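Local coordinates for protein type II restriction enzyme SfiI (PDB 2EZV) that recognises the double-stranded DNA sequence 5'-GGCCN(5)GGCC-3' as a tetramer and cleaves it within the spacer between the two GGCC halves, at residues A65-I70 with R82-P87; I70-A75 with L142-A147. All coordinates share one frame; numbering follows the deposited sequence.

Contacts 1 and 2 follow one loop, which runs from helix 49-62 to strand 80-86. They share Ile70 and reach the same mixed sheet. Contact 1 is the more buried and the larger. It ties the loop to strand 80-86 through backbone hydrogen bonds, a salt bridge and aromatic packing. Contact 2 is partly buried and has no backbone bonds between its segments. It rests the next part of the loop on strand 141-145 by leucine packing and one arginine. Val83 joins the two: its CG1 lies 4.0 Å from Leu144 CD2. Both contacts also touch a second subunit of the tetramer.

Contact 1 (A65-I70 with R82-P87); sequences AETYPI and RVRWLP
Arg84 NH1 is linked to Ala65 O through a water and directly to Glu66 OE2 in a salt bridge. The position of OE2, and so the detail of this bridge, is doubtful. Glu66 OE1 bonds to Tyr80, and Arg84 NH2 to Gln95. Thr67 turns OG1 between its backbone N and carbonyl carbon (chi1 66°), and OG1 donates to Trp85 O at 2.8 Å. Thr67 also packs on Thr67 of the second subunit. Tyr68 O accepts from Trp85 N, also at 2.8 Å. The Tyr68 ring lies beside Trp85 and points the same way. Trp85 CD1 sits over the centre of the Tyr68 ring, 3.4 Å above its plane, with the planes 41° apart. An alanine in place of Tyr68 would probably open a gap over Trp85 CD1, though Tyr68 O could still accept from Trp85 N. Pro69 forms a single backbone bridge with Arg84, on strand 80-86 of this PDDEXK-clan nuclease. Ile70 N donates to Val83 O at 3.1 Å. Ile70 CG1 makes a CH-pi contact over the five-membered ring of Trp85, 3.6 Å from its centroid. Ile70 CG2 packs on Val83 CG1 at 3.7 Å. Side chains thus hold the loop by polar groups at Glu66 and Thr67 and apolar ones at Tyr68 and Ile70, whose backbones bond to the strand on each side of Pro69. Glu66 may offset part of the Arg84 charge.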
ATOM      1  N   ALA D  65       9.237  -0.396  -3.722  1.00 15.52           N
ATOM      2  CA  ALA D  65       9.909  -1.688  -3.700  1.00 14.23           C
ATOM      3  C   ALA D  65      10.212  -2.171  -2.286  1.00 15.70           C
ATOM      4  O   ALA D  65      11.215  -2.849  -2.055  1.00 16.79           O
ATOM      5  CB  ALA D  65      11.199  -1.582  -4.481  1.00 15.12           C
ATOM      6  N   GLU D  66       9.346  -1.832  -1.341  1.00 16.32           N
ATOM      7  CA  GLU D  66       9.549  -2.207   0.058  1.00 17.31           C
ATOM      8  C   GLU D  66       9.107  -3.651   0.366  1.00 17.62           C
ATOM      9  O   GLU D  66       8.552  -4.333  -0.502  1.00 15.77           O
ATOM     10  CB  GLU D  66       8.793  -1.207   0.938  1.00 16.85           C
ATOM     11  CG  GLU D  66       9.402  -0.972   2.307  1.00 21.72           C
ATOM     12  CD  GLU D  66      10.869  -0.611   2.253  1.00 17.55           C
ATOM     13  OE1 GLU D  66      11.233   0.474   1.750  1.00 14.22           O
ATOM     14  OE2 GLU D  66      11.668  -1.434   2.724  1.00 22.85           O
ATOM     15  N   THR D  67       9.382  -4.124   1.584  1.00 16.58           N
ATOM     16  CA  THR D  67       8.975  -5.475   1.982  1.00 15.41           C
ATOM     17  C   THR D  67       8.312  -5.542   3.359  1.00 14.17           C
ATOM     18  O   THR D  67       8.441  -4.628   4.167  1.00 13.75           O
ATOM     19  CB  THR D  67      10.167  -6.486   2.004  1.00 16.56           C
ATOM     20  OG1 THR D  67      11.104  -6.123   3.030  1.00 16.63           O
ATOM     21  CG2 THR D  67      10.861  -6.535   0.654  1.00 14.36           C
ATOM     22  N   TYR D  68       7.595  -6.646   3.583  1.00 13.72           N
ATOM     23  CA  TYR D  68       6.907  -6.985   4.830  1.00 10.65           C
ATOM     24  C   TYR D  68       7.188  -5.988   5.957  1.00 10.95           C
ATOM     25  O   TYR D  68       8.101  -6.188   6.755  1.00 11.30           O
ATOM     26  CB  TYR D  68       7.373  -8.386   5.236  1.00 11.83           C
ATOM     27  CG  TYR D  68       6.611  -9.076   6.343  1.00 11.29           C
ATOM     28  CD1 TYR D  68       6.927 -10.389   6.696  1.00 14.54           C
ATOM     29  CD2 TYR D  68       5.568  -8.437   7.026  1.00 12.54           C
ATOM     30  CE1 TYR D  68       6.224 -11.059   7.703  1.00 15.11           C
ATOM     31  CE2 TYR D  68       4.855  -9.096   8.035  1.00 13.13           C
ATOM     32  CZ  TYR D  68       5.188 -10.410   8.366  1.00 15.63           C
ATOM     33  OH  TYR D  68       4.476 -11.087   9.336  1.00 18.26           O
ATOM     34  N   PRO D  69       6.393  -4.911   6.047  1.00 10.88           N
ATOM     35  CA  PRO D  69       6.584  -3.892   7.085  1.00 12.96           C
ATOM     36  C   PRO D  69       6.446  -4.343   8.543  1.00 15.24           C
ATOM     37  O   PRO D  69       5.640  -5.219   8.882  1.00 16.14           O
ATOM     38  CB  PRO D  69       5.534  -2.823   6.734  1.00 10.56           C
ATOM     39  CG  PRO D  69       5.312  -3.005   5.258  1.00  9.15           C
ATOM     40  CD  PRO D  69       5.298  -4.521   5.137  1.00 12.57           C
ATOM     41  N   ILE D  70       7.243  -3.718   9.399  1.00 14.73           N
ATOM     42  CA  ILE D  70       7.194  -3.978  10.826  1.00 15.42           C
ATOM     43  C   ILE D  70       6.565  -2.718  11.409  1.00 17.82           C
ATOM     44  O   ILE D  70       6.869  -1.597  10.967  1.00 15.37           O
ATOM     45  CB  ILE D  70       8.603  -4.205  11.414  1.00 13.35           C
ATOM     46  CG1 ILE D  70       9.054  -5.634  11.093  1.00 12.13           C
ATOM     47  CG2 ILE D  70       8.600  -3.936  12.916  1.00 12.44           C
ATOM     48  CD1 ILE D  70      10.426  -6.003  11.625  1.00 13.47           C
ATOM     49  N   ARG D  82      12.874   2.629   7.015  1.00 14.15           N
ATOM     50  CA  ARG D  82      11.752   1.730   7.208  1.00 13.75           C
ATOM     51  C   ARG D  82      12.217   0.511   7.985  1.00 13.77           C
ATOM     52  O   ARG D  82      13.251  -0.070   7.666  1.00 14.54           O
ATOM     53  CB  ARG D  82      11.173   1.265   5.857  1.00 14.01           C
ATOM     54  CG  ARG D  82      10.436   2.331   5.034  1.00 15.67           C
ATOM     55  CD  ARG D  82       9.202   2.904   5.751  1.00 14.26           C
ATOM     56  NE  ARG D  82       8.505   3.872   4.898  1.00 16.31           N
ATOM     57  CZ  ARG D  82       7.424   4.567   5.252  1.00 17.30           C
ATOM     58  NH1 ARG D  82       6.885   4.421   6.462  1.00 15.07           N
ATOM     59  NH2 ARG D  82       6.881   5.418   4.387  1.00 15.63           N
ATOM     60  N   VAL D  83      11.466   0.147   9.021  1.00 14.22           N
ATOM     61  CA  VAL D  83      11.768  -1.043   9.816  1.00 14.69           C
ATOM     62  C   VAL D  83      10.911  -2.110   9.127  1.00 15.90           C
ATOM     63  O   VAL D  83       9.699  -1.932   8.991  1.00 14.83           O
ATOM     64  CB  VAL D  83      11.309  -0.883  11.285  1.00 16.33           C
ATOM     65  CG1 VAL D  83      11.708  -2.124  12.099  1.00 12.98           C
ATOM     66  CG2 VAL D  83      11.912   0.391  11.885  1.00 13.89           C
ATOM     67  N   ARG D  84      11.529  -3.208   8.696  1.00 14.66           N
ATOM     68  CA  ARG D  84      10.804  -4.233   7.956  1.00 15.16           C
ATOM     69  C   ARG D  84      11.430  -5.618   8.111  1.00 15.63           C
ATOM     70  O   ARG D  84      12.492  -5.761   8.699  1.00 15.28           O
ATOM     71  CB  ARG D  84      10.839  -3.865   6.472  1.00 15.32           C
ATOM     72  CG  ARG D  84      12.279  -3.904   5.936  1.00 13.27           C
ATOM     73  CD  ARG D  84      12.475  -3.389   4.526  1.00  8.42           C
ATOM     74  NE  ARG D  84      13.811  -3.767   4.064  1.00 12.69           N
ATOM     75  CZ  ARG D  84      14.317  -3.502   2.860  1.00 11.18           C
ATOM     76  NH1 ARG D  84      13.611  -2.832   1.964  1.00  6.02           N
ATOM     77  NH2 ARG D  84      15.524  -3.955   2.537  1.00  8.55           N
ATOM     78  N   TRP D  85      10.756  -6.632   7.573  1.00 15.76           N
ATOM     79  CA  TRP D  85      11.261  -8.002   7.590  1.00 14.84           C
ATOM     80  C   TRP D  85      11.867  -8.237   6.210  1.00 14.81           C
ATOM     81  O   TRP D  85      11.238  -7.946   5.190  1.00 12.76           O
ATOM     82  CB  TRP D  85      10.137  -9.028   7.786  1.00 15.53           C
ATOM     83  CG  TRP D  85       9.519  -9.072   9.142  1.00 15.54           C
ATOM     84  CD1 TRP D  85       8.296  -8.597   9.497  1.00 15.83           C
ATOM     85  CD2 TRP D  85      10.054  -9.717  10.306  1.00 17.59           C
ATOM     86  NE1 TRP D  85       8.024  -8.916  10.808  1.00 15.75           N
ATOM     87  CE2 TRP D  85       9.084  -9.605  11.328  1.00 16.18           C
ATOM     88  CE3 TRP D  85      11.256 -10.389  10.581  1.00 16.40           C
ATOM     89  CZ2 TRP D  85       9.276 -10.140  12.608  1.00 17.45           C
ATOM     90  CZ3 TRP D  85      11.447 -10.923  11.858  1.00 17.44           C
ATOM     91  CH2 TRP D  85      10.458 -10.795  12.853  1.00 15.89           C
ATOM     92  N   LEU D  86      13.085  -8.753   6.172  1.00 13.99           N
ATOM     93  CA  LEU D  86      13.721  -9.022   4.903  1.00 15.79           C
ATOM     94  C   LEU D  86      13.817 -10.532   4.702  1.00 17.40           C
ATOM     95  O   LEU D  86      14.607 -11.208   5.359  1.00 16.65           O
ATOM     96  CB  LEU D  86      15.121  -8.405   4.872  1.00 16.59           C
ATOM     97  CG  LEU D  86      15.928  -8.602   3.580  1.00 16.84           C
ATOM     98  CD1 LEU D  86      15.214  -7.888   2.435  1.00 15.99           C
ATOM     99  CD2 LEU D  86      17.351  -8.060   3.755  1.00 12.33           C
ATOM    100  N   PRO D  87      12.997 -11.086   3.801  1.00 18.32           N
ATOM    101  CA  PRO D  87      13.083 -12.534   3.593  1.00 17.47           C
ATOM    102  C   PRO D  87      14.392 -12.922   2.915  1.00 17.61           C
ATOM    103  O   PRO D  87      14.877 -12.212   2.037  1.00 17.72           O
ATOM    104  CB  PRO D  87      11.860 -12.836   2.727  1.00 16.42           C
ATOM    105  CG  PRO D  87      11.626 -11.569   1.994  1.00 19.30           C
ATOM    106  CD  PRO D  87      11.891 -10.495   3.027  1.00 17.78           C
TER
HETATM  107  O   HOH W   1      13.995  -2.276  -0.923  1.00 18.71           O
HETATM  108  O   HOH W   2       5.700  -7.373  11.531  1.00 18.95           O

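Contact 2 (I70-A75 with L142-A147)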
ATOM      1  N   ILE D  70       7.243  -3.718   9.399  1.00 14.73           N
ATOM      2  CA  ILE D  70       7.194  -3.978  10.826  1.00 15.42           C
ATOM      3  C   ILE D  70       6.565  -2.718  11.409  1.00 17.82           C
ATOM      4  O   ILE D  70       6.869  -1.597  10.967  1.00 15.37           O
ATOM      5  CB  ILE D  70       8.603  -4.205  11.414  1.00 13.35           C
ATOM      6  CG1 ILE D  70       9.054  -5.634  11.093  1.00 12.13           C
ATOM      7  CG2 ILE D  70       8.600  -3.936  12.916  1.00 12.44           C
ATOM      8  CD1 ILE D  70      10.426  -6.003  11.625  1.00 13.47           C
ATOM      9  N   ASN D  71       5.672  -2.909  12.377  1.00 17.95           N
ATOM     10  CA  ASN D  71       4.968  -1.799  13.005  1.00 19.57           C
ATOM     11  C   ASN D  71       5.840  -1.023  13.991  1.00 19.55           C
ATOM     12  O   ASN D  71       5.586  -1.012  15.196  1.00 17.49           O
ATOM     13  CB  ASN D  71       3.713  -2.328  13.703  1.00 21.15           C
ATOM     14  CG  ASN D  71       2.851  -1.223  14.263  1.00 23.15           C
ATOM     15  OD1 ASN D  71       2.795  -0.132  13.709  1.00 25.66           O
ATOM     16  ND2 ASN D  71       2.158  -1.506  15.361  1.00 25.43           N
ATOM     17  N   ARG D  72       6.868  -0.370  13.459  1.00 19.80           N
ATOM     18  CA  ARG D  72       7.795   0.407  14.263  1.00 20.76           C
ATOM     19  C   ARG D  72       8.353   1.546  13.419  1.00 21.68           C
ATOM     20  O   ARG D  72       8.818   1.334  12.294  1.00 22.06           O
ATOM     21  CB  ARG D  72       8.941  -0.485  14.756  1.00 20.87           C
ATOM     22  CG  ARG D  72       9.266  -0.324  16.231  1.00 24.82           C
ATOM     23  CD  ARG D  72       9.555   1.123  16.578  1.00 24.53           C
ATOM     24  NE  ARG D  72      10.196   1.301  17.877  1.00 25.61           N
ATOM     25  CZ  ARG D  72      11.293   0.661  18.270  1.00 27.31           C
ATOM     26  NH1 ARG D  72      11.877  -0.226  17.477  1.00 30.02           N
ATOM     27  NH2 ARG D  72      11.843   0.945  19.439  1.00 30.31           N
ATOM     28  N   ARG D  73       8.308   2.753  13.966  1.00 21.45           N
ATOM     29  CA  ARG D  73       8.797   3.929  13.255  1.00 22.69           C
ATOM     30  C   ARG D  73       9.617   4.803  14.191  1.00 23.80           C
ATOM     31  O   ARG D  73       9.449   4.748  15.409  1.00 22.64           O
ATOM     32  CB  ARG D  73       7.620   4.755  12.735  1.00 21.58           C
ATOM     33  CG  ARG D  73       6.619   3.976  11.913  1.00 22.65           C
ATOM     34  CD  ARG D  73       5.263   4.656  11.930  1.00 23.95           C
ATOM     35  NE  ARG D  73       4.213   3.772  12.426  1.00 26.90           N
ATOM     36  CZ  ARG D  73       4.245   3.176  13.612  1.00 29.32           C
ATOM     37  NH1 ARG D  73       5.280   3.371  14.414  1.00 33.99           N
ATOM     38  NH2 ARG D  73       3.250   2.395  14.007  1.00 26.65           N
ATOM     39  N   PHE D  74      10.505   5.607  13.615  1.00 24.68           N
ATOM     40  CA  PHE D  74      11.319   6.533  14.398  1.00 24.62           C
ATOM     41  C   PHE D  74      11.637   7.766  13.550  1.00 24.17           C
ATOM     42  O   PHE D  74      11.642   7.700  12.318  1.00 23.41           O
ATOM     43  CB  PHE D  74      12.612   5.847  14.870  1.00 22.32           C
ATOM     44  CG  PHE D  74      13.522   5.422  13.750  1.00 23.13           C
ATOM     45  CD1 PHE D  74      14.411   6.327  13.178  1.00 21.53           C
ATOM     46  CD2 PHE D  74      13.476   4.124  13.255  1.00 22.04           C
ATOM     47  CE1 PHE D  74      15.240   5.948  12.131  1.00 22.20           C
ATOM     48  CE2 PHE D  74      14.300   3.737  12.207  1.00 22.39           C
ATOM     49  CZ  PHE D  74      15.187   4.653  11.642  1.00 21.97           C
ATOM     50  N   ALA D  75      11.889   8.889  14.211  1.00 24.67           N
ATOM     51  CA  ALA D  75      12.224  10.124  13.510  1.00 24.66           C
ATOM     52  C   ALA D  75      13.738  10.322  13.566  1.00 25.28           C
ATOM     53  O   ALA D  75      14.395   9.888  14.510  1.00 25.18           O
ATOM     54  CB  ALA D  75      11.510  11.292  14.157  1.00 24.04           C
ATOM     55  N   LEU D 142      18.198  -1.791  15.859  1.00 26.85           N
ATOM     56  CA  LEU D 142      17.116  -1.234  16.671  1.00 26.73           C
ATOM     57  C   LEU D 142      16.391  -2.389  17.346  1.00 27.68           C
ATOM     58  O   LEU D 142      15.893  -3.289  16.672  1.00 28.26           O
ATOM     59  CB  LEU D 142      16.126  -0.463  15.796  1.00 25.75           C
ATOM     60  CG  LEU D 142      14.930   0.198  16.493  1.00 24.93           C
ATOM     61  CD1 LEU D 142      15.404   1.310  17.431  1.00 25.32           C
ATOM     62  CD2 LEU D 142      14.008   0.767  15.441  1.00 23.93           C
ATOM     63  N   MET D 143      16.324  -2.366  18.672  1.00 27.35           N
ATOM     64  CA  MET D 143      15.661  -3.436  19.396  1.00 26.46           C
ATOM     65  C   MET D 143      14.148  -3.354  19.257  1.00 25.78           C
ATOM     66  O   MET D 143      13.548  -2.303  19.480  1.00 26.35           O
ATOM     67  CB  MET D 143      16.065  -3.403  20.875  1.00 27.82           C
ATOM     68  CG  MET D 143      17.525  -3.761  21.116  1.00 27.96           C
ATOM     69  SD  MET D 143      17.912  -5.446  20.568  1.00 32.51           S
ATOM     70  CE  MET D 143      19.176  -5.906  21.739  1.00 28.45           C
ATOM     71  N   LEU D 144      13.544  -4.471  18.872  1.00 24.21           N
ATOM     72  CA  LEU D 144      12.097  -4.556  18.701  1.00 24.33           C
ATOM     73  C   LEU D 144      11.542  -5.430  19.823  1.00 24.10           C
ATOM     74  O   LEU D 144      12.190  -6.383  20.252  1.00 23.97           O
ATOM     75  CB  LEU D 144      11.757  -5.188  17.343  1.00 24.71           C
ATOM     76  CG  LEU D 144      12.351  -4.559  16.078  1.00 25.50           C
ATOM     77  CD1 LEU D 144      11.942  -5.378  14.859  1.00 25.15           C
ATOM     78  CD2 LEU D 144      11.876  -3.130  15.941  1.00 23.58           C
ATOM     79  N   GLN D 145      10.344  -5.108  20.295  1.00 23.49           N
ATOM     80  CA  GLN D 145       9.723  -5.867  21.372  1.00 24.04           C
ATOM     81  C   GLN D 145       8.845  -6.993  20.844  1.00 25.17           C
ATOM     82  O   GLN D 145       7.792  -6.741  20.257  1.00 24.75           O
ATOM     83  CB  GLN D 145       8.867  -4.947  22.247  1.00 22.61           C
ATOM     84  CG  GLN D 145       8.175  -5.670  23.393  1.00 23.07           C
ATOM     85  CD  GLN D 145       9.162  -6.307  24.344  1.00 23.19           C
ATOM     86  OE1 GLN D 145      10.023  -5.626  24.893  1.00 29.68           O
ATOM     87  NE2 GLN D 145       9.052  -7.616  24.541  1.00 23.10           N
ATOM     88  N   SER D 146       9.274  -8.233  21.058  1.00 25.76           N
ATOM     89  CA  SER D 146       8.495  -9.377  20.604  1.00 26.57           C
ATOM     90  C   SER D 146       7.308  -9.517  21.534  1.00 27.03           C
ATOM     91  O   SER D 146       7.318  -8.992  22.645  1.00 28.06           O
ATOM     92  CB  SER D 146       9.328 -10.664  20.641  1.00 26.73           C
ATOM     93  OG  SER D 146       9.500 -11.137  21.964  1.00 24.64           O
ATOM     94  N   ALA D 147       6.290 -10.233  21.080  1.00 28.11           N
ATOM     95  CA  ALA D 147       5.086 -10.434  21.866  1.00 27.52           C
ATOM     96  C   ALA D 147       5.153 -11.688  22.729  1.00 29.23           C
ATOM     97  O   ALA D 147       4.302 -11.890  23.599  1.00 28.76           O
ATOM     98  CB  ALA D 147       3.882 -10.513  20.937  1.00 27.38           C
TER
HETATM   99  O   HOH W   3      14.249  -0.032  20.456  1.00 25.07           O
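Arg72 brings the NH1 end of a charged guanidinium up to the methyls of two leucines and points NH1 at the carbonyl of Met143, the residue between them. NH1 lies 3.1 Å from Leu142 CD2 and 3.3 Å from Leu144 CD2. It makes a weak hydrogen bond to Met143 O, also at 3.3 Å. A water accepts from Arg72 NH2, in the guanidinium plane, and donates to Met143 O at 2.6 Å. Arg72 CG packs on Leu144 CD2 at 3.8 Å. The other branch of Leu144 meets Ile70 tip to tip, CD1 to CD1 at 3.6 Å. Asn71 centres an inverse gamma turn between Ile70 and Arg72. Arg73 forms a salt bridge to Glu34 of the third subunit. Phe74 and Leu142 run alongside each other with opposite headings, Phe74 CD2 to Leu142 CD2 at 4.0 Å. The Phe74 ring also touches Val96 and Leu98 of strand 93-104. Strand 141-145 pairs antiparallel with strand 151-167, and no backbone hydrogen bond joins it to the loop segment. Arg72 and the two leucines provide most of the contact. With no acid in either segment, the Arg72 charge is probably eased here by the water and, weakly, by Met143 O.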